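Local coordinates for filamentation induced by cAMP protein Fic (Desulfovibrio alaskensis, PDB 4RGL), which is a Fic/DOC-family protein of unassigned function that joins a mostly helical Fic core to a small C-terminal domain of helix-turn-helix type, at residues A[102-107]-A[160-165]; A[134-139]-A[226-231]; A[222-227]-A[241-246]; A[285-288]-A[294-297]; A[312-317]-A[323-328]. All coordinates share one frame; numbering follows the deposited sequence.

Interactions 1, 2 and 3 lie in the Fic core, interactions 4 and 5 in the C-terminal domain on the other side of the chain's centre; the centres of interactions 1 and 5 are about 66 Å apart. Interactions 2 and 3 use the same helix, 221-234, with centres about 10 Å apart, and R136 CA of the loop packs 3.5 Å from Y225 CD1. An unknown ligand lies beside them, hydrogen-bonded to G137 N. Interaction 1 is separate, its nearest atoms about 9 Å from interaction 3. Interactions 4 and 5, with centres about 15 Å apart, are joined by a salt bridge from D285 OD2 to R326 NH2 of 2.6 Å.

Interaction 1 of 5, residues A[102-107]-A[160-165]; sequences DASVEG and WLENTN
With CG of L161 anti to the backbone N (chi1 -172°), the side chain is directed from helix 150-163 to the bend at A103, and chi2 near 65° makes CD2 the branch that touches. L161 CD2 meets A103 CB at 3.8 Å, an apolar contact, and the same methyl lies 3.6 Å from A103 O. That carbonyl oxygen finds its polar partner elsewhere, accepting from W196 NE1 of helix 189-202. The helix backbone carries E162 CB to 3.7 Å from S104 CB, and the E162 chain runs on past S104 OG, extended beyond CG. At S104 the hydroxyl stands between the backbone N and the carbonyl carbon (chi1 59°), within reach of D102 OD1. OG donates to D102 OD1 over 2.7 Å, from above the carboxylate plane. S104 N reaches the same oxygen at 3.1 Å through the anti lone pair of D102 OD1. This is an Asx turn, laid over a type I beta turn from D102 to V105 that V105 N closes onto D102 O. V105 is the N-cap of helix 106-117, so the contact sets the entrance of one helix of the Fic core against the C-terminal part of helix 150-163. Two donors on OD1 should limit rotation of the D102 carboxylate. Helix 189-202 touches both segments: L199 and I200 meet A103, and I200 also meets L161, which packs on F175 of helix 168-182 as well.

Interaction 2 of 5, residues A[134-139]-A[226-231]; sequences IFRGEQ and RVLAVA
R136 lies across L228 at about a right angle, and this pair forms the buried half of the contact. Its chain, extended from CG to NE, brings NE to 3.8 Å from L228 CG, with R136 CD 4.1 Å from L228 CD2. L228 O sits over one face of the guanidinium, whose NH1 is 3.9 Å from A229 CA. The charged end is held by two salt bridges, NH1 to D232 OD2 and NH2 to E180 OE1, which should fix its rotation. R136 opens a type II' beta turn that ends at Q139, between the short strands 133-134 and 142-143; G137 takes a positive phi of 69° in it. Such a hairpin is consistent with the flap of Fic proteins, and here I134 touches H183, the first residue of the HPFADGNGR signature. An unknown ligand is hydrogen-bonded to G137 N. The outer half is more open to solvent: Q139, partly exposed, its CG anti to the backbone N (chi1 -173°), stretches to A229 alone, without a hydrogen bond across the contact. Its amide meets a methyl group, Q139 OE1 nearest to A229 CB at 3.2 Å. G137 and E138 beyond are exposed, the latter modelled only to CB.

Interaction 3 of 5, residues A[222-227]-A[241-246]; sequences EDYYRV and VEFMLG
F243 lays its ring against Y224, and these two residues bury more surface in the contact than any others. One face of the F243 ring receives the backbone of Y224: CA of Y224 stands 4.1 Å from the centroid of the F243 ring, 29° off its normal, a CH-pi contact. Y224 continues past the ring at about a right angle to the F243 side chain, so that Y224 CB lies 3.8 Å from F243 CE2 and that same CE2 comes to the edge of the tyrosine ring. Selenomethionine M244 is third. Its chain is bent at both chi2 and chi3, and the folding turns the methyl back to the tyrosine's edge, with M244 CE 3.5 Å from Y224 CE1. F243 CE2 and M244 CE thus both meet the CD1-CE1 edge of the tyrosine, while its OH makes a weak hydrogen bond to H176 NE2. D223 CB adds a peripheral contact, 4.0 Å from F243 CE1. The two helix segments run roughly antiparallel, at 151° with axes 10.4 Å apart. Helix 214-219 closes in through I217, which touches both Y224 and M244; C173 of helix 168-182 also lies on M244, and helix 16-32 packs on V241, E242 and L245 of segment 241-246.

Interaction 4 of 5, residues A[285-288]-A[294-297]; sequences DLMQ and HRPT
Selenomethionine M287 bridges to H294 and R295, and nearly all of the contact can be told along its side chain. CB leaves helix 283-290 in the direction of segment 294-297 but makes no close approach to it. CG follows anti to the backbone N (chi1 -156°), continuing outward from the helix, and it too stays clear of the partner segment. The chain then bends at chi2 (96°), and SE arrives 4.3 Å from R295 CG. The methyl does the touching: M287 CE lies 3.4 Å from R295 N and equally near H294 C, so it sits against the peptide link that leads into helix 295-308. A second contact of the methyl is with a side chain, M287 CE to R295 CG at 3.8 Å. No hydrogen bond crosses between the segments; the meeting is van der Waals packing of the selenomethionine methyl on backbone and on R295 CG, near the surface. The peptide it rests on belongs to a capped helix start. H294 is the N-cap, and T297 N donates to H294 ND1 over 3.3 Å, from a position tilted 25° out of the ring plane. T297 OG1 is hydrogen-bonded to the same H294 ND1 at 2.7 Å, and P296 CD lies over one face of the imidazole, toward its rim. F298, a turn further along, touches M287 as well as L286. Two helices joined by a short turn, with a hydrophobic residue of the first packed on the beginning of the second, are typical of the helix-turn-helix motif, in keeping with the family of this C-terminal domain.

Interaction 5 of 5, residues A[312-317]-A[323-328]; sequences IERTQP and PTQRYR
E313 and R328 approach each other obliquely on one face of the hairpin, their carboxylate and guanidinium planes 44° apart. The salt bridge runs from E313 OE2 to R328 NH1 over 2.8 Å. E313 CD lies over one face of the guanidinium. On the other face R314 and Y327 lie side by side and point the same way, R314 CG meeting Y327 CE1 at 3.7 Å. Q325 crosses R314 at about a right angle, yet its amide is nearly parallel to the guanidinium, 14° between planes. I312 also crosses Y327 squarely, CG1 of I312 being 3.6 Å from Y327 CB. Between the strands, E313 N donates to R328 O at 3.0 Å and R328 N returns the bond to E313 O; T315 N adds one to R326 O. Toward the loop Q316 NE2 donates to T324 OG1 over 2.8 Å, the hydroxyl close to the amide plane, while Q316 OE1 bonds S322 OG. Q325 NE2 reaches P320 O, and its OE1 accepts weakly from Q316 N. Chemically, an ion pair marks one face and R314 with Y327 the other; Y327 and I312 pack on helices 267-276 and 295-308, and side-chain amides of Q316 and Q325 hold the loop end by hydrogen bonds, in a hairpin consistent with a winged-helix wing.

Interaction 1 of 5, residues A[102-107]-A[160-165]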
# COMPACT_ATOMS: atom_id res chain seq x y z
N ASP A 102 -1.45 -13.24 -13.34
CA ASP A 102 -2.21 -12.54 -14.35
C ASP A 102 -3.68 -12.55 -13.93
O ASP A 102 -4.23 -13.62 -13.64
CB ASP A 102 -1.99 -13.21 -15.74
CG ASP A 102 -2.68 -12.51 -16.90
OD1 ASP A 102 -3.87 -12.15 -16.77
OD2 ASP A 102 -2.08 -12.47 -18.00
N ALA A 103 -4.29 -11.37 -13.79
CA ALA A 103 -5.63 -11.21 -13.20
C ALA A 103 -6.72 -12.08 -13.92
O ALA A 103 -7.76 -12.36 -13.32
CB ALA A 103 -6.04 -9.76 -13.22
N SER A 104 -6.48 -12.48 -15.16
CA SER A 104 -7.47 -13.24 -15.93
C SER A 104 -7.29 -14.77 -15.75
O SER A 104 -8.14 -15.54 -16.21
CB SER A 104 -7.40 -12.87 -17.40
OG SER A 104 -6.12 -13.14 -17.94
N VAL A 105 -6.20 -15.21 -15.09
CA VAL A 105 -5.91 -16.64 -14.92
C VAL A 105 -6.61 -17.17 -13.65
O VAL A 105 -6.28 -16.74 -12.54
CB VAL A 105 -4.39 -16.93 -14.87
CG1 VAL A 105 -4.12 -18.42 -14.66
CG2 VAL A 105 -3.70 -16.44 -16.14
N GLU A 106 -7.54 -18.15 -13.82
CA GLU A 106 -8.30 -18.74 -12.71
C GLU A 106 -7.36 -19.38 -11.69
O GLU A 106 -7.55 -19.22 -10.48
CB GLU A 106 -9.31 -19.77 -13.23
CG GLU A 106 -10.35 -20.17 -12.20
CD GLU A 106 -11.45 -21.08 -12.73
OE1 GLU A 106 -11.12 -22.01 -13.51
OE2 GLU A 106 -12.62 -20.90 -12.32
N GLY A 107 -6.33 -20.07 -12.18
CA GLY A 107 -5.33 -20.72 -11.34
C GLY A 107 -4.58 -19.75 -10.45
O GLY A 107 -4.30 -20.05 -9.29
N TRP A 160 -14.16 -12.46 -19.64
CA TRP A 160 -14.48 -11.08 -19.97
C TRP A 160 -13.28 -10.18 -19.72
O TRP A 160 -12.94 -9.37 -20.57
CB TRP A 160 -15.69 -10.59 -19.15
CG TRP A 160 -15.91 -9.11 -19.25
CD1 TRP A 160 -16.54 -8.44 -20.25
CD2 TRP A 160 -15.39 -8.11 -18.36
NE1 TRP A 160 -16.45 -7.08 -20.04
CE2 TRP A 160 -15.76 -6.85 -18.88
CE3 TRP A 160 -14.66 -8.16 -17.16
CZ2 TRP A 160 -15.43 -5.65 -18.25
CZ3 TRP A 160 -14.32 -6.97 -16.54
CH2 TRP A 160 -14.69 -5.73 -17.09
N LEU A 161 -12.64 -10.33 -18.55
CA LEU A 161 -11.50 -9.50 -18.14
C LEU A 161 -10.32 -9.66 -19.13
O LEU A 161 -9.62 -8.68 -19.41
CB LEU A 161 -11.05 -9.89 -16.72
CG LEU A 161 -9.99 -8.99 -16.08
CD1 LEU A 161 -10.52 -7.58 -15.84
CD2 LEU A 161 -9.50 -9.58 -14.77
N GLU A 162 -10.12 -10.87 -19.67
CA GLU A 162 -9.03 -11.12 -20.61
C GLU A 162 -9.28 -10.43 -21.96
O GLU A 162 -8.35 -9.88 -22.56
CB GLU A 162 -8.84 -12.64 -20.82
CG GLU A 162 -7.63 -13.00 -21.67
CD GLU A 162 -7.53 -14.47 -22.05
OE1 GLU A 162 -8.50 -15.22 -21.81
OE2 GLU A 162 -6.50 -14.85 -22.66
N ASN A 163 -10.54 -10.45 -22.44
CA ASN A 163 -10.88 -9.97 -23.77
C ASN A 163 -11.63 -8.60 -23.74
O ASN A 163 -12.18 -8.19 -24.76
CB ASN A 163 -11.73 -11.02 -24.51
CG ASN A 163 -11.06 -12.37 -24.65
OD1 ASN A 163 -9.94 -12.49 -25.17
ND2 ASN A 163 -11.77 -13.42 -24.27
N THR A 164 -11.61 -7.89 -22.59
CA THR A 164 -12.33 -6.61 -22.49
C THR A 164 -11.54 -5.49 -23.19
O THR A 164 -10.31 -5.46 -23.17
CB THR A 164 -12.62 -6.23 -21.03
OG1 THR A 164 -13.44 -5.06 -21.01
CG2 THR A 164 -11.34 -5.99 -20.21
N ASN A 165 -12.28 -4.56 -23.82
CA ASN A 165 -11.71 -3.40 -24.49
C ASN A 165 -11.69 -2.20 -23.53
O ASN A 165 -11.04 -1.19 -23.82
CB ASN A 165 -12.51 -3.07 -25.77
CG ASN A 165 -14.03 -3.11 -25.58
OD1 ASN A 165 -14.56 -3.00 -24.46
ND2 ASN A 165 -14.76 -3.29 -26.67

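Interaction 2 of 5, residues A[134-139]-A[226-231]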
# COMPACT_ATOMS: atom_id res chain seq x y z
N ILE A 134 -23.43 -12.67 2.22
CA ILE A 134 -22.73 -11.45 1.82
C ILE A 134 -22.95 -10.37 2.88
O ILE A 134 -24.10 -10.03 3.19
CB ILE A 134 -23.19 -10.97 0.40
CG1 ILE A 134 -22.97 -12.06 -0.66
CG2 ILE A 134 -22.47 -9.66 0.02
CD1 ILE A 134 -23.48 -11.69 -2.08
N PHE A 135 -21.85 -9.88 3.48
CA PHE A 135 -21.90 -8.83 4.49
C PHE A 135 -21.53 -7.48 3.89
O PHE A 135 -20.48 -7.37 3.24
CB PHE A 135 -20.97 -9.15 5.67
CG PHE A 135 -21.47 -10.24 6.59
CD1 PHE A 135 -21.21 -11.58 6.32
CD2 PHE A 135 -22.15 -9.92 7.76
CE1 PHE A 135 -21.67 -12.58 7.18
CE2 PHE A 135 -22.58 -10.92 8.63
CZ PHE A 135 -22.35 -12.24 8.33
N ARG A 136 -22.38 -6.47 4.11
CA ARG A 136 -22.08 -5.11 3.65
C ARG A 136 -22.20 -4.13 4.83
O ARG A 136 -23.14 -3.34 4.91
CB ARG A 136 -23.00 -4.69 2.48
CG ARG A 136 -22.82 -5.55 1.24
CD ARG A 136 -23.20 -4.81 -0.02
NE ARG A 136 -23.10 -5.68 -1.20
CZ ARG A 136 -24.15 -6.16 -1.86
NH1 ARG A 136 -25.38 -5.79 -1.52
NH2 ARG A 136 -23.97 -6.95 -2.90
N GLY A 137 -21.26 -4.24 5.77
CA GLY A 137 -21.25 -3.42 6.97
C GLY A 137 -22.38 -3.76 7.92
O GLY A 137 -22.62 -4.93 8.23
N GLU A 138 -23.11 -2.72 8.38
CA GLU A 138 -24.23 -2.89 9.32
C GLU A 138 -25.54 -3.14 8.55
O GLU A 138 -26.63 -2.99 9.12
CB GLU A 138 -24.35 -1.66 10.23
N GLN A 139 -25.43 -3.55 7.28
CA GLN A 139 -26.59 -3.82 6.42
C GLN A 139 -27.09 -5.27 6.63
O GLN A 139 -26.34 -6.13 7.11
CB GLN A 139 -26.22 -3.57 4.95
CG GLN A 139 -27.38 -3.66 3.98
CD GLN A 139 -26.93 -3.38 2.57
OE1 GLN A 139 -25.97 -2.64 2.33
NE2 GLN A 139 -27.64 -3.95 1.60
N ARG A 226 -22.84 1.32 1.01
CA ARG A 226 -24.14 1.88 0.61
C ARG A 226 -24.23 2.02 -0.93
O ARG A 226 -25.24 1.66 -1.52
CB ARG A 226 -24.39 3.24 1.29
CG ARG A 226 -25.84 3.75 1.13
CD ARG A 226 -26.07 5.09 1.82
NE ARG A 226 -25.32 6.18 1.18
CZ ARG A 226 -24.22 6.73 1.69
NH1 ARG A 226 -23.77 6.34 2.87
NH2 ARG A 226 -23.60 7.71 1.04
N VAL A 227 -23.14 2.53 -1.57
CA VAL A 227 -23.06 2.66 -3.03
C VAL A 227 -23.03 1.28 -3.67
O VAL A 227 -23.70 1.05 -4.67
CB VAL A 227 -21.84 3.50 -3.47
N LEU A 228 -22.31 0.35 -3.04
CA LEU A 228 -22.22 -1.03 -3.50
C LEU A 228 -23.59 -1.73 -3.43
O LEU A 228 -23.94 -2.51 -4.32
CB LEU A 228 -21.18 -1.79 -2.65
CG LEU A 228 -20.88 -3.22 -3.05
CD1 LEU A 228 -20.46 -3.31 -4.52
CD2 LEU A 228 -19.81 -3.79 -2.17
N ALA A 229 -24.40 -1.41 -2.38
CA ALA A 229 -25.74 -1.99 -2.21
C ALA A 229 -26.74 -1.35 -3.17
O ALA A 229 -27.59 -2.05 -3.72
CB ALA A 229 -26.21 -1.81 -0.78
N VAL A 230 -26.65 0.01 -3.36
CA VAL A 230 -27.53 0.73 -4.29
C VAL A 230 -27.28 0.26 -5.72
O VAL A 230 -28.23 -0.00 -6.46
CB VAL A 230 -27.36 2.26 -4.17
N ALA A 231 -25.98 0.07 -6.08
CA ALA A 231 -25.59 -0.46 -7.39
C ALA A 231 -26.10 -1.90 -7.57
O ALA A 231 -26.54 -2.26 -8.66
CB ALA A 231 -24.07 -0.42 -7.53

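Interaction 3 of 5, residues A[222-227]-A[241-246]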
# COMPACT_ATOMS: atom_id res chain seq x y z
N GLU A 222 -18.92 3.28 5.26
CA GLU A 222 -20.39 3.36 5.26
C GLU A 222 -20.93 3.68 3.85
O GLU A 222 -21.88 3.03 3.39
CB GLU A 222 -20.89 4.40 6.28
CG GLU A 222 -22.40 4.40 6.47
CD GLU A 222 -22.93 5.49 7.38
OE1 GLU A 222 -22.70 6.69 7.07
OE2 GLU A 222 -23.69 5.16 8.32
N ASP A 223 -20.30 4.67 3.14
CA ASP A 223 -20.71 5.05 1.78
C ASP A 223 -20.34 3.96 0.78
O ASP A 223 -21.13 3.66 -0.12
CB ASP A 223 -20.05 6.38 1.36
CG ASP A 223 -20.47 7.58 2.20
OD1 ASP A 223 -20.76 7.40 3.41
OD2 ASP A 223 -20.40 8.72 1.68
N TYR A 224 -19.14 3.35 0.95
CA TYR A 224 -18.66 2.27 0.09
C TYR A 224 -19.70 1.15 -0.00
O TYR A 224 -20.19 0.87 -1.09
CB TYR A 224 -17.32 1.72 0.61
CG TYR A 224 -16.89 0.41 0.00
CD1 TYR A 224 -16.46 0.34 -1.32
CD2 TYR A 224 -16.74 -0.73 0.79
CE1 TYR A 224 -15.99 -0.86 -1.87
CE2 TYR A 224 -16.25 -1.93 0.26
CZ TYR A 224 -15.88 -1.98 -1.07
OH TYR A 224 -15.39 -3.16 -1.60
N TYR A 225 -20.12 0.61 1.17
CA TYR A 225 -21.11 -0.47 1.22
C TYR A 225 -22.51 0.02 0.77
O TYR A 225 -23.27 -0.77 0.21
CB TYR A 225 -21.19 -1.07 2.63
CG TYR A 225 -19.99 -1.92 3.01
CD1 TYR A 225 -19.66 -3.06 2.27
CD2 TYR A 225 -19.29 -1.68 4.18
CE1 TYR A 225 -18.59 -3.87 2.64
CE2 TYR A 225 -18.24 -2.51 4.58
CZ TYR A 225 -17.89 -3.60 3.80
OH TYR A 225 -16.85 -4.42 4.18
N ARG A 226 -22.84 1.32 1.01
CA ARG A 226 -24.14 1.88 0.61
C ARG A 226 -24.23 2.02 -0.93
O ARG A 226 -25.24 1.66 -1.52
CB ARG A 226 -24.39 3.24 1.29
CG ARG A 226 -25.84 3.75 1.13
CD ARG A 226 -26.07 5.09 1.82
NE ARG A 226 -25.32 6.18 1.18
CZ ARG A 226 -24.22 6.73 1.69
NH1 ARG A 226 -23.77 6.34 2.87
NH2 ARG A 226 -23.60 7.71 1.04
N VAL A 227 -23.14 2.53 -1.57
CA VAL A 227 -23.06 2.66 -3.03
C VAL A 227 -23.03 1.28 -3.67
O VAL A 227 -23.70 1.05 -4.67
CB VAL A 227 -21.84 3.50 -3.47
N VAL A 241 -18.46 2.36 -9.96
CA VAL A 241 -17.29 2.74 -10.75
C VAL A 241 -16.93 4.20 -10.46
O VAL A 241 -15.76 4.51 -10.21
CB VAL A 241 -17.52 2.50 -12.27
CG1 VAL A 241 -16.32 2.96 -13.09
CG2 VAL A 241 -17.83 1.04 -12.55
N GLU A 242 -17.95 5.09 -10.38
CA GLU A 242 -17.75 6.49 -10.01
C GLU A 242 -17.11 6.60 -8.63
O GLU A 242 -16.18 7.39 -8.44
CB GLU A 242 -19.08 7.27 -10.03
CG GLU A 242 -19.62 7.55 -11.43
CD GLU A 242 -20.88 8.40 -11.43
OE1 GLU A 242 -21.42 8.68 -10.33
OE2 GLU A 242 -21.32 8.80 -12.53
N PHE A 243 -17.61 5.80 -7.65
CA PHE A 243 -17.09 5.83 -6.28
C PHE A 243 -15.65 5.38 -6.24
O PHE A 243 -14.82 6.06 -5.63
CB PHE A 243 -17.94 4.94 -5.35
CG PHE A 243 -17.48 4.95 -3.90
CD1 PHE A 243 -17.97 5.89 -3.00
CD2 PHE A 243 -16.52 4.04 -3.45
CE1 PHE A 243 -17.52 5.92 -1.68
CE2 PHE A 243 -16.06 4.08 -2.13
CZ PHE A 243 -16.56 5.02 -1.25
N MSE A 244 -15.34 4.22 -6.86
CA MSE A 244 -14.00 3.65 -6.82
C MSE A 244 -13.00 4.54 -7.56
O MSE A 244 -11.93 4.84 -7.01
CB MSE A 244 -14.00 2.24 -7.40
CG MSE A 244 -12.76 1.44 -7.00
SE MSE A 244 -12.51 1.36 -5.05
CE MSE A 244 -14.22 0.60 -4.57
N LEU A 245 -13.34 4.99 -8.81
CA LEU A 245 -12.46 5.91 -9.56
C LEU A 245 -12.26 7.20 -8.79
O LEU A 245 -11.17 7.78 -8.82
CB LEU A 245 -13.01 6.22 -10.96
CG LEU A 245 -12.98 5.06 -11.97
CD1 LEU A 245 -13.63 5.47 -13.28
CD2 LEU A 245 -11.56 4.58 -12.23
N GLY A 246 -13.29 7.61 -8.04
CA GLY A 246 -13.21 8.77 -7.16
C GLY A 246 -12.22 8.54 -6.03
O GLY A 246 -11.29 9.34 -5.85

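Interaction 4 of 5, residues A[285-288]-A[294-297]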
# COMPACT_ATOMS: atom_id res chain seq x y z
N ASP A 285 38.18 13.77 19.12
CA ASP A 285 37.18 12.78 19.54
C ASP A 285 36.49 12.18 18.32
O ASP A 285 36.23 10.97 18.29
CB ASP A 285 36.14 13.42 20.47
CG ASP A 285 36.69 13.83 21.83
OD1 ASP A 285 37.65 13.18 22.30
OD2 ASP A 285 36.09 14.72 22.46
N LEU A 286 36.22 13.01 17.29
CA LEU A 286 35.64 12.55 16.03
C LEU A 286 36.68 11.79 15.20
O LEU A 286 36.37 10.73 14.65
CB LEU A 286 35.09 13.73 15.22
CG LEU A 286 33.79 14.33 15.74
CD1 LEU A 286 33.51 15.67 15.07
CD2 LEU A 286 32.62 13.37 15.53
N MSE A 287 37.93 12.30 15.18
CA MSE A 287 39.05 11.66 14.47
C MSE A 287 39.21 10.18 14.93
O MSE A 287 39.31 9.28 14.09
CB MSE A 287 40.34 12.45 14.73
CG MSE A 287 41.39 12.26 13.65
SE MSE A 287 41.36 13.67 12.28
CE MSE A 287 42.64 12.94 11.13
N GLN A 288 39.18 9.94 16.27
CA GLN A 288 39.31 8.60 16.85
C GLN A 288 38.09 7.72 16.52
O GLN A 288 38.25 6.53 16.22
CB GLN A 288 39.52 8.68 18.37
CG GLN A 288 39.37 7.34 19.09
CD GLN A 288 40.48 7.08 20.06
OE1 GLN A 288 41.13 7.99 20.58
NE2 GLN A 288 40.69 5.81 20.37
N HIS A 294 44.16 11.15 8.44
CA HIS A 294 44.54 12.28 7.60
C HIS A 294 43.65 13.49 7.93
O HIS A 294 42.44 13.45 7.70
CB HIS A 294 44.45 11.91 6.11
CG HIS A 294 45.10 12.91 5.20
ND1 HIS A 294 44.36 13.83 4.49
CD2 HIS A 294 46.41 13.09 4.91
CE1 HIS A 294 45.23 14.52 3.77
NE2 HIS A 294 46.48 14.13 4.01
N ARG A 295 44.24 14.52 8.58
CA ARG A 295 43.50 15.69 9.09
C ARG A 295 42.79 16.48 7.94
O ARG A 295 41.59 16.73 8.04
CB ARG A 295 44.43 16.62 9.88
CG ARG A 295 44.78 16.07 11.25
CD ARG A 295 45.92 16.84 11.88
NE ARG A 295 47.18 16.60 11.19
CZ ARG A 295 48.36 17.00 11.65
NH1 ARG A 295 48.45 17.63 12.82
NH2 ARG A 295 49.47 16.74 10.97
N PRO A 296 43.49 16.85 6.82
CA PRO A 296 42.80 17.59 5.74
C PRO A 296 41.56 16.85 5.22
O PRO A 296 40.56 17.48 4.93
CB PRO A 296 43.88 17.73 4.66
CG PRO A 296 45.16 17.65 5.40
CD PRO A 296 44.93 16.68 6.52
N THR A 297 41.61 15.49 5.18
CA THR A 297 40.46 14.67 4.75
C THR A 297 39.28 14.84 5.75
O THR A 297 38.13 15.00 5.31
CB THR A 297 40.88 13.18 4.62
OG1 THR A 297 41.90 13.07 3.64
CG2 THR A 297 39.70 12.27 4.25

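Interaction 5 of 5, residues A[312-317]-A[323-328]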
# COMPACT_ATOMS: atom_id res chain seq x y z
N ILE A 312 25.66 20.22 12.21
CA ILE A 312 26.43 20.30 13.45
C ILE A 312 26.75 21.79 13.78
O ILE A 312 26.90 22.60 12.86
CB ILE A 312 27.74 19.44 13.32
CG1 ILE A 312 28.41 19.20 14.68
CG2 ILE A 312 28.73 20.03 12.30
CD1 ILE A 312 27.75 18.17 15.51
N GLU A 313 26.84 22.13 15.08
CA GLU A 313 27.20 23.50 15.49
C GLU A 313 28.37 23.47 16.50
O GLU A 313 28.70 22.41 17.04
CB GLU A 313 25.98 24.24 16.10
CG GLU A 313 25.49 23.66 17.42
CD GLU A 313 24.33 24.42 18.04
OE1 GLU A 313 24.37 25.67 18.03
OE2 GLU A 313 23.44 23.76 18.63
N ARG A 314 29.01 24.63 16.73
CA ARG A 314 30.15 24.74 17.63
C ARG A 314 29.70 25.04 19.06
O ARG A 314 28.78 25.84 19.26
CB ARG A 314 31.12 25.82 17.14
CG ARG A 314 31.93 25.39 15.93
CD ARG A 314 32.65 26.56 15.31
NE ARG A 314 33.54 26.13 14.23
CZ ARG A 314 34.07 26.95 13.33
NH1 ARG A 314 33.74 28.24 13.33
NH2 ARG A 314 34.88 26.49 12.39
N THR A 315 30.37 24.42 20.05
CA THR A 315 30.11 24.66 21.47
C THR A 315 30.59 26.07 21.84
O THR A 315 30.02 26.72 22.72
CB THR A 315 30.79 23.58 22.33
OG1 THR A 315 30.40 22.29 21.85
CG2 THR A 315 30.45 23.70 23.82
N GLN A 316 31.62 26.57 21.12
CA GLN A 316 32.15 27.92 21.31
C GLN A 316 32.00 28.75 20.00
O GLN A 316 32.96 28.86 19.23
CB GLN A 316 33.63 27.86 21.76
CG GLN A 316 33.85 27.04 23.04
CD GLN A 316 35.31 26.95 23.42
OE1 GLN A 316 36.14 27.77 23.00
NE2 GLN A 316 35.65 26.00 24.26
N PRO A 317 30.77 29.27 19.69
CA PRO A 317 30.59 29.98 18.41
C PRO A 317 31.27 31.36 18.41
O PRO A 317 31.60 31.88 17.34
CB PRO A 317 29.06 30.12 18.30
CG PRO A 317 28.49 29.23 19.38
CD PRO A 317 29.51 29.18 20.45
N PRO A 323 41.19 26.14 20.64
CA PRO A 323 41.84 24.82 20.84
C PRO A 323 40.91 23.84 21.57
O PRO A 323 40.97 22.63 21.32
CB PRO A 323 43.08 25.15 21.68
CG PRO A 323 43.16 26.67 21.73
CD PRO A 323 41.78 27.16 21.53
N THR A 324 40.03 24.36 22.46
CA THR A 324 39.09 23.53 23.22
C THR A 324 37.73 23.43 22.47
O THR A 324 36.68 23.22 23.10
CB THR A 324 38.90 24.10 24.65
OG1 THR A 324 38.42 25.44 24.56
CG2 THR A 324 40.19 24.06 25.46
N GLN A 325 37.76 23.54 21.12
CA GLN A 325 36.56 23.51 20.28
C GLN A 325 35.91 22.11 20.29
O GLN A 325 36.59 21.11 20.05
CB GLN A 325 36.90 23.93 18.83
CG GLN A 325 35.67 24.08 17.92
CD GLN A 325 34.82 25.27 18.30
OE1 GLN A 325 33.87 25.17 19.08
NE2 GLN A 325 35.16 26.44 17.77
N ARG A 326 34.59 22.06 20.56
CA ARG A 326 33.82 20.81 20.53
C ARG A 326 32.56 21.01 19.67
O ARG A 326 32.28 22.13 19.25
CB ARG A 326 33.45 20.36 21.96
CG ARG A 326 34.67 20.25 22.89
CD ARG A 326 34.32 19.65 24.24
NE ARG A 326 34.04 18.22 24.14
CZ ARG A 326 34.95 17.27 24.31
NH1 ARG A 326 36.21 17.60 24.60
NH2 ARG A 326 34.62 16.00 24.20
N TYR A 327 31.85 19.90 19.32
CA TYR A 327 30.73 19.99 18.38
C TYR A 327 29.48 19.23 18.89
O TYR A 327 29.59 18.08 19.33
CB TYR A 327 31.16 19.45 16.99
CG TYR A 327 32.35 20.17 16.41
CD1 TYR A 327 32.19 21.34 15.67
CD2 TYR A 327 33.65 19.72 16.63
CE1 TYR A 327 33.29 22.03 15.16
CE2 TYR A 327 34.76 20.41 16.14
CZ TYR A 327 34.57 21.56 15.40
OH TYR A 327 35.66 22.24 14.90
N ARG A 328 28.29 19.87 18.77
CA ARG A 328 26.99 19.28 19.19
C ARG A 328 25.95 19.40 18.04
O ARG A 328 25.98 20.36 17.28
CB ARG A 328 26.47 19.97 20.48
CG ARG A 328 26.48 21.50 20.42
CD ARG A 328 26.17 22.12 21.77
NE ARG A 328 26.49 23.55 21.80
CZ ARG A 328 25.62 24.51 21.54
NH1 ARG A 328 24.35 24.21 21.26
NH2 ARG A 328 25.99 25.78 21.57